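Long-range contact in putative NADP oxidoreductase BF3122 (Bacteroides fragilis, PDB 3D1L), which is a putative NADP-dependent oxidoreductase, probably binding the dinucleotide through its Rossmann-type domain: residues H113-T125 with F134-D148. Sequence-based numbering, arbitrary orientation.
With MPR (2-mercapto-propion aldehyde), chain E.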
ATOM      1  N   HIS B 113      23.746 -27.083 -21.097  1.00 47.32           N
ATOM      2  CA  HIS B 113      22.715 -26.970 -22.142  1.00 46.51           C
ATOM      3  C   HIS B 113      23.064 -25.985 -23.252  1.00 45.57           C
ATOM      4  O   HIS B 113      22.761 -26.239 -24.420  1.00 46.01           O
ATOM      5  CB  HIS B 113      21.351 -26.644 -21.525  1.00 46.84           C
ATOM      6  CG  HIS B 113      20.826 -27.726 -20.634  1.00 47.76           C
ATOM      7  ND1 HIS B 113      20.669 -27.565 -19.273  1.00 49.70           N
ATOM      8  CD2 HIS B 113      20.438 -28.994 -20.906  1.00 47.97           C
ATOM      9  CE1 HIS B 113      20.211 -28.686 -18.743  1.00 49.18           C
ATOM     10  NE2 HIS B 113      20.055 -29.568 -19.717  1.00 48.83           N
ATOM     11  N   VAL B 114      23.677 -24.860 -22.891  1.00 44.05           N
ATOM     12  CA  VAL B 114      24.101 -23.846 -23.867  1.00 42.90           C
ATOM     13  C   VAL B 114      25.441 -23.232 -23.507  1.00 42.23           C
ATOM     14  O   VAL B 114      25.805 -23.159 -22.335  1.00 42.36           O
ATOM     15  CB  VAL B 114      23.070 -22.679 -24.032  1.00 43.83           C
ATOM     16  CG1 VAL B 114      21.904 -23.104 -24.926  1.00 42.39           C
ATOM     17  CG2 VAL B 114      22.598 -22.159 -22.691  1.00 41.44           C
ATOM     18  N   PRO B 115      26.209 -22.828 -24.520  1.00 41.97           N
ATOM     19  CA  PRO B 115      27.489 -22.199 -24.210  1.00 41.49           C
ATOM     20  C   PRO B 115      27.426 -20.808 -23.553  1.00 41.10           C
ATOM     21  O   PRO B 115      28.357 -20.462 -22.856  1.00 40.54           O
ATOM     22  CB  PRO B 115      28.198 -22.132 -25.569  1.00 41.35           C
ATOM     23  CG  PRO B 115      27.103 -22.262 -26.587  1.00 41.71           C
ATOM     24  CD  PRO B 115      26.010 -23.045 -25.972  1.00 41.97           C
ATOM     25  N   HIS B 116      26.379 -20.016 -23.804  1.00 40.22           N
ATOM     26  CA  HIS B 116      26.287 -18.674 -23.242  1.00 40.09           C
ATOM     27  C   HIS B 116      24.920 -18.527 -22.558  1.00 41.21           C
ATOM     28  O   HIS B 116      23.854 -18.812 -23.153  1.00 40.06           O
ATOM     29  CB  HIS B 116      26.530 -17.590 -24.301  1.00 39.82           C
ATOM     30  CG  HIS B 116      27.791 -17.788 -25.084  1.00 38.80           C
ATOM     31  ND1 HIS B 116      28.997 -17.232 -24.708  1.00 39.06           N
ATOM     32  CD2 HIS B 116      28.049 -18.531 -26.192  1.00 38.08           C
ATOM     33  CE1 HIS B 116      29.935 -17.604 -25.563  1.00 38.49           C
ATOM     34  NE2 HIS B 116      29.384 -18.382 -26.478  1.00 36.36           N
ATOM     35  N   TYR B 117      24.964 -18.107 -21.293  1.00 40.83           N
ATOM     36  CA  TYR B 117      23.776 -18.119 -20.453  1.00 41.43           C
ATOM     37  C   TYR B 117      23.982 -17.205 -19.242  1.00 41.37           C
ATOM     38  O   TYR B 117      25.111 -16.790 -18.964  1.00 42.39           O
ATOM     39  CB  TYR B 117      23.430 -19.542 -20.025  1.00 41.32           C
ATOM     40  CG  TYR B 117      24.493 -20.245 -19.216  1.00 41.59           C
ATOM     41  CD1 TYR B 117      24.577 -20.060 -17.833  1.00 43.05           C
ATOM     42  CD2 TYR B 117      25.391 -21.120 -19.824  1.00 42.67           C
ATOM     43  CE1 TYR B 117      25.555 -20.702 -17.077  1.00 43.53           C
ATOM     44  CE2 TYR B 117      26.373 -21.793 -19.080  1.00 41.67           C
ATOM     45  CZ  TYR B 117      26.447 -21.571 -17.709  1.00 43.27           C
ATOM     46  OH  TYR B 117      27.401 -22.215 -16.956  1.00 43.40           O
ATOM     47  N   GLY B 118      22.906 -16.901 -18.533  1.00 40.86           N
ATOM     48  CA  GLY B 118      22.976 -15.949 -17.435  1.00 40.96           C
ATOM     49  C   GLY B 118      21.629 -15.680 -16.823  1.00 41.11           C
ATOM     50  O   GLY B 118      20.645 -16.332 -17.159  1.00 40.96           O
ATOM     51  N   VAL B 119      21.604 -14.735 -15.887  1.00 40.99           N
ATOM     52  CA  VAL B 119      20.394 -14.337 -15.192  1.00 40.04           C
ATOM     53  C   VAL B 119      20.301 -12.836 -15.378  1.00 39.87           C
ATOM     54  O   VAL B 119      21.288 -12.131 -15.243  1.00 39.51           O
ATOM     55  CB  VAL B 119      20.461 -14.700 -13.687  1.00 40.73           C
ATOM     56  CG1 VAL B 119      19.209 -14.222 -12.939  1.00 38.78           C
ATOM     57  CG2 VAL B 119      20.640 -16.192 -13.514  1.00 41.21           C
ATOM     58  N   PHE B 120      19.116 -12.366 -15.721  1.00 40.10           N
ATOM     59  CA  PHE B 120      18.852 -10.977 -16.070  1.00 40.27           C
ATOM     60  C   PHE B 120      17.646 -10.582 -15.206  1.00 40.39           C
ATOM     61  O   PHE B 120      16.508 -10.657 -15.675  1.00 39.48           O
ATOM     62  CB  PHE B 120      18.480 -10.956 -17.546  1.00 40.84           C
ATOM     63  CG  PHE B 120      18.560  -9.615 -18.212  1.00 41.34           C
ATOM     64  CD1 PHE B 120      19.758  -8.911 -18.283  1.00 41.64           C
ATOM     65  CD2 PHE B 120      17.451  -9.108 -18.864  1.00 43.58           C
ATOM     66  CE1 PHE B 120      19.834  -7.692 -18.933  1.00 43.04           C
ATOM     67  CE2 PHE B 120      17.513  -7.880 -19.543  1.00 46.06           C
ATOM     68  CZ  PHE B 120      18.713  -7.172 -19.582  1.00 44.12           C
ATOM     69  N   TYR B 121      17.898 -10.196 -13.946  1.00 40.32           N
ATOM     70  CA  TYR B 121      16.835 -10.099 -12.913  1.00 40.80           C
ATOM     71  C   TYR B 121      16.467  -8.658 -12.487  1.00 40.29           C
ATOM     72  O   TYR B 121      17.158  -8.072 -11.677  1.00 39.52           O
ATOM     73  CB  TYR B 121      17.262 -10.892 -11.668  1.00 40.50           C
ATOM     74  CG  TYR B 121      16.300 -10.843 -10.480  1.00 41.23           C
ATOM     75  CD1 TYR B 121      14.937 -11.193 -10.614  1.00 38.66           C
ATOM     76  CD2 TYR B 121      16.775 -10.542  -9.204  1.00 39.00           C
ATOM     77  CE1 TYR B 121      14.079 -11.164  -9.516  1.00 38.50           C
ATOM     78  CE2 TYR B 121      15.941 -10.534  -8.101  1.00 39.24           C
ATOM     79  CZ  TYR B 121      14.606 -10.838  -8.254  1.00 40.47           C
ATOM     80  OH  TYR B 121      13.821 -10.820  -7.132  1.00 42.18           O
ATOM     81  N   PRO B 122      15.411  -8.076 -13.068  1.00 40.09           N
ATOM     82  CA  PRO B 122      14.947  -6.791 -12.543  1.00 39.73           C
ATOM     83  C   PRO B 122      13.987  -7.011 -11.371  1.00 38.83           C
ATOM     84  O   PRO B 122      12.961  -7.650 -11.546  1.00 39.34           O
ATOM     85  CB  PRO B 122      14.220  -6.159 -13.736  1.00 39.95           C
ATOM     86  CG  PRO B 122      13.720  -7.328 -14.569  1.00 39.68           C
ATOM     87  CD  PRO B 122      14.631  -8.526 -14.244  1.00 40.67           C
HETATM   88  N   MSE B 123      14.343  -6.506 -10.190  1.00 37.72           N
HETATM   89  CA  MSE B 123      13.602  -6.782  -8.950  1.00 37.14           C
HETATM   90  C   MSE B 123      12.663  -5.622  -8.686  1.00 36.75           C
HETATM   91  O   MSE B 123      13.077  -4.517  -8.349  1.00 36.04           O
HETATM   92  CB  MSE B 123      14.585  -6.938  -7.778  1.00 37.12           C
HETATM   93  CG  MSE B 123      13.983  -7.525  -6.512  1.00 36.58           C
HETATM   94 SE   MSE B 123      15.302  -7.704  -5.093  0.50 35.65          SE
HETATM   95  CE  MSE B 123      15.717  -5.824  -4.918  1.00 39.08           C
ATOM     96  N   GLN B 124      11.389  -5.875  -8.877  1.00 37.30           N
ATOM     97  CA  GLN B 124      10.355  -4.869  -8.718  1.00 37.13           C
ATOM     98  C   GLN B 124       9.052  -5.622  -8.795  1.00 37.81           C
ATOM     99  O   GLN B 124       9.000  -6.708  -9.352  1.00 38.72           O
ATOM    100  CB  GLN B 124      10.447  -3.812  -9.845  1.00 37.24           C
ATOM    101  CG  GLN B 124       9.539  -2.563  -9.708  1.00 35.95           C
ATOM    102  CD  GLN B 124       9.558  -1.966  -8.309  1.00 38.05           C
ATOM    103  OE1 GLN B 124       8.989  -2.536  -7.372  1.00 35.77           O
ATOM    104  NE2 GLN B 124      10.228  -0.828  -8.154  1.00 37.35           N
ATOM    105  N   THR B 125       8.003  -5.049  -8.228  1.00 38.34           N
ATOM    106  CA  THR B 125       6.683  -5.605  -8.355  1.00 39.24           C
ATOM    107  C   THR B 125       6.147  -5.147  -9.727  1.00 40.23           C
ATOM    108  O   THR B 125       6.190  -3.952 -10.064  1.00 40.26           O
ATOM    109  CB  THR B 125       5.821  -5.207  -7.141  1.00 38.04           C
ATOM    110  OG1 THR B 125       4.498  -5.699  -7.287  1.00 38.82           O
ATOM    111  CG2 THR B 125       5.787  -3.705  -6.936  1.00 38.62           C
ATOM    112  N   PHE B 134      11.631   2.065 -15.078  1.00 46.39           N
ATOM    113  CA  PHE B 134      12.826   1.224 -15.019  1.00 45.41           C
ATOM    114  C   PHE B 134      14.105   1.901 -14.512  1.00 45.27           C
ATOM    115  O   PHE B 134      14.990   1.209 -13.993  1.00 45.03           O
ATOM    116  CB  PHE B 134      13.074   0.543 -16.359  1.00 45.36           C
ATOM    117  CG  PHE B 134      12.501  -0.822 -16.424  1.00 44.06           C
ATOM    118  CD1 PHE B 134      11.124  -1.000 -16.604  1.00 42.17           C
ATOM    119  CD2 PHE B 134      13.319  -1.930 -16.248  1.00 42.92           C
ATOM    120  CE1 PHE B 134      10.586  -2.265 -16.642  1.00 43.81           C
ATOM    121  CE2 PHE B 134      12.793  -3.214 -16.273  1.00 42.75           C
ATOM    122  CZ  PHE B 134      11.426  -3.384 -16.468  1.00 45.03           C
ATOM    123  N   LYS B 135      14.195   3.231 -14.624  1.00 45.11           N
ATOM    124  CA  LYS B 135      15.402   3.947 -14.185  1.00 45.56           C
ATOM    125  C   LYS B 135      15.818   3.602 -12.754  1.00 45.36           C
ATOM    126  O   LYS B 135      17.018   3.472 -12.469  1.00 45.30           O
ATOM    127  CB  LYS B 135      15.300   5.466 -14.374  1.00 46.12           C
ATOM    128  CG  LYS B 135      15.301   5.903 -15.856  1.00 46.90           C
ATOM    129  CD  LYS B 135      16.679   5.763 -16.522  1.00 49.25           C
ATOM    130  CE  LYS B 135      16.575   5.876 -18.055  1.00 51.21           C
ATOM    131  NZ  LYS B 135      17.909   5.837 -18.726  1.00 52.67           N
ATOM    132  N   GLU B 136      14.852   3.413 -11.865  1.00 45.02           N
ATOM    133  CA  GLU B 136      15.222   3.095 -10.488  1.00 45.64           C
ATOM    134  C   GLU B 136      15.062   1.632 -10.027  1.00 44.06           C
ATOM    135  O   GLU B 136      15.151   1.347  -8.831  1.00 44.26           O
ATOM    136  CB  GLU B 136      14.596   4.099  -9.522  1.00 46.62           C
ATOM    137  CG  GLU B 136      15.338   5.449  -9.564  1.00 49.87           C
ATOM    138  CD  GLU B 136      16.797   5.357  -9.082  1.00 53.58           C
ATOM    139  OE1 GLU B 136      17.000   5.076  -7.884  1.00 56.68           O
ATOM    140  OE2 GLU B 136      17.737   5.585  -9.881  1.00 54.21           O
ATOM    141  N   ILE B 137      14.888   0.725 -10.982  1.00 42.45           N
ATOM    142  CA  ILE B 137      14.766  -0.701 -10.693  1.00 42.02           C
ATOM    143  C   ILE B 137      16.132  -1.387 -10.494  1.00 41.58           C
ATOM    144  O   ILE B 137      16.979  -1.390 -11.395  1.00 41.50           O
ATOM    145  CB  ILE B 137      13.876  -1.456 -11.754  1.00 42.06           C
ATOM    146  CG1 ILE B 137      12.466  -0.824 -11.792  1.00 41.51           C
ATOM    147  CG2 ILE B 137      13.765  -2.930 -11.398  1.00 40.90           C
ATOM    148  CD1 ILE B 137      11.495  -1.430 -12.822  1.00 41.84           C
ATOM    149  N   PRO B 138      16.363  -1.948  -9.297  1.00 41.56           N
ATOM    150  CA  PRO B 138      17.559  -2.788  -9.134  1.00 41.37           C
ATOM    151  C   PRO B 138      17.563  -3.956 -10.144  1.00 40.93           C
ATOM    152  O   PRO B 138      16.624  -4.767 -10.170  1.00 40.48           O
ATOM    153  CB  PRO B 138      17.434  -3.318  -7.702  1.00 41.70           C
ATOM    154  CG  PRO B 138      16.462  -2.403  -7.015  1.00 42.14           C
ATOM    155  CD  PRO B 138      15.558  -1.851  -8.062  1.00 41.12           C
ATOM    156  N   PHE B 139      18.601  -4.017 -10.973  1.00 40.62           N
ATOM    157  CA  PHE B 139      18.720  -5.037 -12.005  1.00 41.48           C
ATOM    158  C   PHE B 139      19.951  -5.892 -11.668  1.00 41.93           C
ATOM    159  O   PHE B 139      21.063  -5.401 -11.757  1.00 42.11           O
ATOM    160  CB  PHE B 139      18.982  -4.330 -13.328  1.00 41.45           C
ATOM    161  CG  PHE B 139      18.126  -4.762 -14.453  1.00 42.52           C
ATOM    162  CD1 PHE B 139      18.220  -6.039 -14.980  1.00 42.23           C
ATOM    163  CD2 PHE B 139      17.269  -3.854 -15.048  1.00 43.39           C
ATOM    164  CE1 PHE B 139      17.444  -6.401 -16.060  1.00 45.31           C
ATOM    165  CE2 PHE B 139      16.499  -4.201 -16.134  1.00 42.38           C
ATOM    166  CZ  PHE B 139      16.575  -5.459 -16.647  1.00 43.35           C
ATOM    167  N   PHE B 140      19.763  -7.160 -11.307  1.00 41.84           N
ATOM    168  CA  PHE B 140      20.877  -8.051 -10.963  1.00 41.43           C
ATOM    169  C   PHE B 140      21.256  -8.990 -12.084  1.00 42.11           C
ATOM    170  O   PHE B 140      20.375  -9.613 -12.715  1.00 42.15           O
ATOM    171  CB  PHE B 140      20.557  -8.820  -9.697  1.00 40.54           C
ATOM    172  CG  PHE B 140      20.131  -7.926  -8.583  1.00 41.34           C
ATOM    173  CD1 PHE B 140      21.080  -7.332  -7.754  1.00 40.03           C
ATOM    174  CD2 PHE B 140      18.783  -7.621  -8.399  1.00 39.77           C
ATOM    175  CE1 PHE B 140      20.699  -6.486  -6.743  1.00 40.45           C
ATOM    176  CE2 PHE B 140      18.403  -6.771  -7.400  1.00 39.44           C
ATOM    177  CZ  PHE B 140      19.359  -6.205  -6.566  1.00 40.69           C
ATOM    178  N   ILE B 141      22.571  -9.067 -12.332  1.00 42.42           N
ATOM    179  CA  ILE B 141      23.132  -9.737 -13.513  1.00 42.78           C
ATOM    180  C   ILE B 141      24.129 -10.782 -13.076  1.00 42.75           C
ATOM    181  O   ILE B 141      24.986 -10.530 -12.217  1.00 42.49           O
ATOM    182  CB  ILE B 141      23.871  -8.743 -14.463  1.00 43.32           C
ATOM    183  CG1 ILE B 141      22.940  -7.641 -15.012  1.00 44.13           C
ATOM    184  CG2 ILE B 141      24.631  -9.486 -15.624  1.00 43.52           C
ATOM    185  CD1 ILE B 141      21.621  -8.061 -15.469  1.00 44.73           C
ATOM    186  N   GLU B 142      23.989 -11.957 -13.668  1.00 42.62           N
ATOM    187  CA  GLU B 142      24.964 -13.038 -13.567  1.00 42.73           C
ATOM    188  C   GLU B 142      25.077 -13.597 -14.994  1.00 42.50           C
ATOM    189  O   GLU B 142      24.093 -13.559 -15.743  1.00 42.13           O
ATOM    190  CB  GLU B 142      24.429 -14.105 -12.601  1.00 42.54           C
ATOM    191  CG  GLU B 142      25.481 -14.820 -11.771  1.00 42.46           C
ATOM    192  CD  GLU B 142      24.885 -15.969 -10.978  1.00 42.94           C
ATOM    193  OE1 GLU B 142      23.641 -16.094 -10.973  1.00 46.15           O
ATOM    194  OE2 GLU B 142      25.648 -16.746 -10.355  1.00 43.30           O
ATOM    195  N   ALA B 143      26.268 -14.051 -15.397  1.00 42.26           N
ATOM    196  CA  ALA B 143      26.434 -14.732 -16.689  1.00 41.99           C
ATOM    197  C   ALA B 143      27.584 -15.740 -16.678  1.00 42.32           C
ATOM    198  O   ALA B 143      28.441 -15.706 -15.801  1.00 41.23           O
ATOM    199  CB  ALA B 143      26.597 -13.734 -17.824  1.00 42.63           C
ATOM    200  N   SER B 144      27.573 -16.637 -17.665  1.00 42.71           N
ATOM    201  CA  SER B 144      28.580 -17.703 -17.842  1.00 42.92           C
ATOM    202  C   SER B 144      30.001 -17.223 -18.136  1.00 43.96           C
ATOM    203  O   SER B 144      30.945 -18.000 -18.027  1.00 44.43           O
ATOM    204  CB  SER B 144      28.156 -18.629 -18.970  1.00 41.98           C
ATOM    205  OG  SER B 144      27.904 -17.851 -20.130  1.00 40.34           O
ATOM    206  N   SER B 145      30.154 -15.963 -18.528  1.00 44.72           N
ATOM    207  CA  SER B 145      31.475 -15.361 -18.687  1.00 45.42           C
ATOM    208  C   SER B 145      31.400 -13.863 -18.463  1.00 46.27           C
ATOM    209  O   SER B 145      30.320 -13.269 -18.521  1.00 46.65           O
ATOM    210  CB  SER B 145      32.026 -15.636 -20.091  1.00 45.43           C
ATOM    211  OG  SER B 145      31.236 -14.980 -21.064  1.00 45.87           O
ATOM    212  N   THR B 146      32.558 -13.256 -18.232  1.00 47.10           N
ATOM    213  CA  THR B 146      32.687 -11.816 -18.022  1.00 48.29           C
ATOM    214  C   THR B 146      32.182 -11.025 -19.233  1.00 48.54           C
ATOM    215  O   THR B 146      31.580  -9.965 -19.086  1.00 49.12           O
ATOM    216  CB  THR B 146      34.178 -11.422 -17.703  1.00 48.60           C
ATOM    217  OG1 THR B 146      34.959 -12.601 -17.470  1.00 49.54           O
ATOM    218  CG2 THR B 146      34.264 -10.553 -16.476  1.00 48.89           C
ATOM    219  N   GLU B 147      32.427 -11.552 -20.428  1.00 48.74           N
ATOM    220  CA  GLU B 147      32.030 -10.904 -21.660  1.00 49.41           C
ATOM    221  C   GLU B 147      30.498 -10.975 -21.843  1.00 48.55           C
ATOM    222  O   GLU B 147      29.885 -10.020 -22.327  1.00 48.25           O
ATOM    223  CB  GLU B 147      32.742 -11.565 -22.848  1.00 50.84           C
ATOM    224  CG  GLU B 147      34.308 -11.563 -22.752  1.00 54.06           C
ATOM    225  CD  GLU B 147      34.870 -12.487 -21.648  1.00 58.94           C
ATOM    226  OE1 GLU B 147      34.579 -13.704 -21.669  1.00 60.91           O
ATOM    227  OE2 GLU B 147      35.607 -11.991 -20.751  1.00 61.96           O
ATOM    228  N   ASP B 148      29.893 -12.100 -21.467  1.00 46.93           N
ATOM    229  CA  ASP B 148      28.427 -12.206 -21.472  1.00 46.62           C
ATOM    230  C   ASP B 148      27.801 -11.295 -20.402  1.00 45.80           C
ATOM    231  O   ASP B 148      26.774 -10.653 -20.651  1.00 45.64           O
ATOM    232  CB  ASP B 148      27.970 -13.660 -21.286  1.00 46.37           C
ATOM    233  CG  ASP B 148      28.263 -14.547 -22.515  1.00 47.65           C
ATOM    234  OD1 ASP B 148      27.827 -14.185 -23.639  1.00 45.69           O
ATOM    235  OD2 ASP B 148      28.904 -15.619 -22.344  1.00 47.44           O
TER
HETATM  236  C1  MPR E 301       9.097 -11.045  -5.673  1.00 55.04           C
HETATM  237  O   MPR E 301       8.250 -11.959  -5.460  1.00 53.43           O
HETATM  238  C2  MPR E 301       9.053  -9.635  -5.171  1.00 54.75           C
HETATM  239  C3  MPR E 301       9.873  -8.601  -5.928  1.00 54.72           C
HETATM  240  S3  MPR E 301       9.167  -6.930  -5.768  1.00 56.71           S
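H116 and D148 show how an antiparallel strand pair can settle its polar atoms beyond the ladder itself. ND1 of H116 donates to OD2 of D148 over 2.9 Å, with the oxygen in the ring plane and its syn lone pair engaged. OD2 also accepts from S145 OG, which meets it from above the carboxylate plane; in return S145, the N-cap of the helix that follows, accepts from D148 N. Two donors thus grip one carboxylate oxygen, which probably favours the charged form of D148.

The ladder of strands 117-122 and 139-143 runs from Y117-S144 to M123-P138. V119 pairs with E142 and Y121 with F140, each through two backbone bonds, while S144 N to Y117 O (2.8 Å) and M123 N to P138 O (2.9 Å) extend it on either side. S144 OG, set between backbone N and carbonyl carbon (chi1 54°), accepts from Y117 N; separately, S144 CB makes a CH-pi contact over the centre of the Y117 ring. E142 OE1 hydrogen-bonds S168 OG and forms a salt bridge with R171. The edge of F139 meets the face of F120, centroids 4.9 Å apart, and P122 CB lies over one face of the F139 ring in a CH-pi contact. T125 N donates to Q124 OE1 beside the sulfur of bound 2-mercapto-propion aldehyde, whose pocket both residues help form; Q124 NE2 reaches P208 O of the second subunit.

Backbone bonds from G118 to M98 and H100, and from F120 to H100, join strand 117-122 to parallel strand 97-100; helix 20-31 packs on F134 and F139, whereas helix 168-198 covers V119, Y121 and F140.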